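Local structure of choline binding protein PCPA (4CP6) at residues 74-79 with 102-107. The protein is a pneumococcal vaccine antigen with leucine-rich repeats that probably binds choline and so attaches to the bacterial cell surface. Sequence-based numbering, arbitrary orientation.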
# COMPACT_ATOMS: atom_id res chain seq x y z
N THR A 74 11.99 28.61 2.00
CA THR A 74 12.63 27.35 1.57
C THR A 74 11.80 26.11 1.89
O THR A 74 12.15 25.01 1.44
CB THR A 74 14.01 27.25 2.23
OG1 THR A 74 13.85 27.34 3.64
CG2 THR A 74 14.97 28.38 1.77
N GLU A 75 10.76 26.26 2.72
CA GLU A 75 9.96 25.10 3.12
C GLU A 75 8.51 25.41 3.22
O GLU A 75 8.13 26.54 3.58
CB GLU A 75 10.45 24.54 4.47
CG GLU A 75 11.94 24.21 4.49
CD GLU A 75 12.43 23.38 5.65
OE1 GLU A 75 11.58 22.85 6.40
OE2 GLU A 75 13.67 23.27 5.81
N VAL A 76 7.66 24.41 2.93
CA VAL A 76 6.24 24.48 3.20
C VAL A 76 6.07 23.80 4.57
O VAL A 76 6.39 22.61 4.72
CB VAL A 76 5.37 23.81 2.12
CG1 VAL A 76 3.92 23.75 2.56
CG2 VAL A 76 5.51 24.56 0.79
N ALA A 77 5.59 24.57 5.57
CA ALA A 77 5.43 24.01 6.91
C ALA A 77 4.31 22.98 6.98
O ALA A 77 3.34 23.04 6.21
CB ALA A 77 5.13 25.13 7.90
N SER A 78 4.37 22.09 7.99
CA SER A 78 3.28 21.16 8.20
C SER A 78 1.96 21.95 8.34
O SER A 78 1.92 23.00 9.01
CB SER A 78 3.49 20.37 9.48
OG SER A 78 4.66 19.59 9.33
N GLN A 79 0.88 21.44 7.72
CA GLN A 79 -0.46 22.02 7.74
C GLN A 79 -0.59 23.34 6.98
O GLN A 79 -1.71 23.81 6.84
CB GLN A 79 -0.97 22.24 9.20
CG GLN A 79 -0.75 21.06 10.17
CD GLN A 79 -1.56 19.83 9.83
OE1 GLN A 79 -2.55 19.88 9.10
NE2 GLN A 79 -1.10 18.68 10.29
N SER A 102 10.68 28.01 -7.15
CA SER A 102 11.90 27.21 -7.14
C SER A 102 12.59 27.14 -5.79
O SER A 102 13.22 26.13 -5.50
CB SER A 102 12.87 27.68 -8.23
OG SER A 102 13.26 29.02 -8.02
N SER A 103 12.45 28.17 -4.94
CA SER A 103 13.09 28.21 -3.63
C SER A 103 12.64 27.10 -2.65
O SER A 103 13.35 26.84 -1.69
CB SER A 103 12.89 29.58 -2.98
OG SER A 103 11.52 29.89 -2.74
N ILE A 104 11.45 26.50 -2.87
CA ILE A 104 11.00 25.45 -1.93
C ILE A 104 11.88 24.19 -2.05
O ILE A 104 11.89 23.56 -3.11
CB ILE A 104 9.52 25.12 -2.12
CG1 ILE A 104 8.61 26.36 -1.94
CG2 ILE A 104 9.07 23.93 -1.20
CD1 ILE A 104 8.63 27.03 -0.50
N LYS A 105 12.59 23.84 -0.99
CA LYS A 105 13.43 22.65 -0.95
C LYS A 105 12.75 21.48 -0.22
O LYS A 105 13.15 20.34 -0.43
CB LYS A 105 14.77 22.97 -0.28
CG LYS A 105 15.81 21.88 -0.57
CD LYS A 105 17.22 22.35 -0.25
CE LYS A 105 18.22 21.23 -0.43
NZ LYS A 105 19.63 21.73 -0.46
N LYS A 106 11.80 21.75 0.67
CA LYS A 106 11.15 20.69 1.43
C LYS A 106 9.70 21.01 1.63
O LYS A 106 9.36 22.16 1.92
CB LYS A 106 11.83 20.52 2.79
CG LYS A 106 11.27 19.37 3.63
CD LYS A 106 12.28 18.80 4.61
CE LYS A 106 12.54 19.71 5.78
NZ LYS A 106 13.30 19.03 6.87
N ILE A 107 8.85 20.01 1.52
CA ILE A 107 7.44 20.06 1.89
C ILE A 107 7.36 19.20 3.14
O ILE A 107 7.62 17.99 3.09
CB ILE A 107 6.48 19.60 0.78
CG1 ILE A 107 6.53 20.60 -0.41
CG2 ILE A 107 5.05 19.49 1.37
CD1 ILE A 107 5.88 20.06 -1.74
O HOH W 1 12.04 21.28 8.46
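Val76 meets Ile107 on the buried face of a short parallel pairing between strands 69-76 and 106-107, and Ile104 joins them from the turn leading into 106-107. The CG2 methyls of Val76 and Ile104 touch at 4.1 Å, while CB of Val76 rests on CG1 of Ile107 at 4.2 Å. Beta-branched residues suit this place, being compatible with extended backbone and putting methyls close to the main chain; chi1 of -58° puts CG1 of Ile104 anti to its carbonyl carbon, leaving the CG2 branch anti to the backbone N, where it meets Val76.

Backbone hydrogen bonds join the two segments. Thr74 O accepts from Lys105 N at 2.7 Å, with the donor N lying 35° out of the carbonyl plane, and more weakly from Lys106 N, whereas Val76 N reaches Lys106 O at 3.0 Å within the carbonyl plane.

The other face is looser and wetter. Glu75 and Lys106 lie side by side, the carboxylate against the lysine's aliphatic part, with Glu75 OE1 3.3 Å from Lys106 CE. OE1 and NZ stay 4.2 Å apart, too far for a salt bridge; a water donates to OE1 and weakly accepts from NZ. Long, flexible charged chains fit such a surface; any attraction is probably long-range and through the water.

Strand 69-76 is flanked by strand 35-40 as well as 106-107, whose next parallel neighbour is 130-131, so the contact joins the N-terminal strands to the stacked leucine-rich repeats; Phe81 and Phe112 pack against Val76 and Ile107.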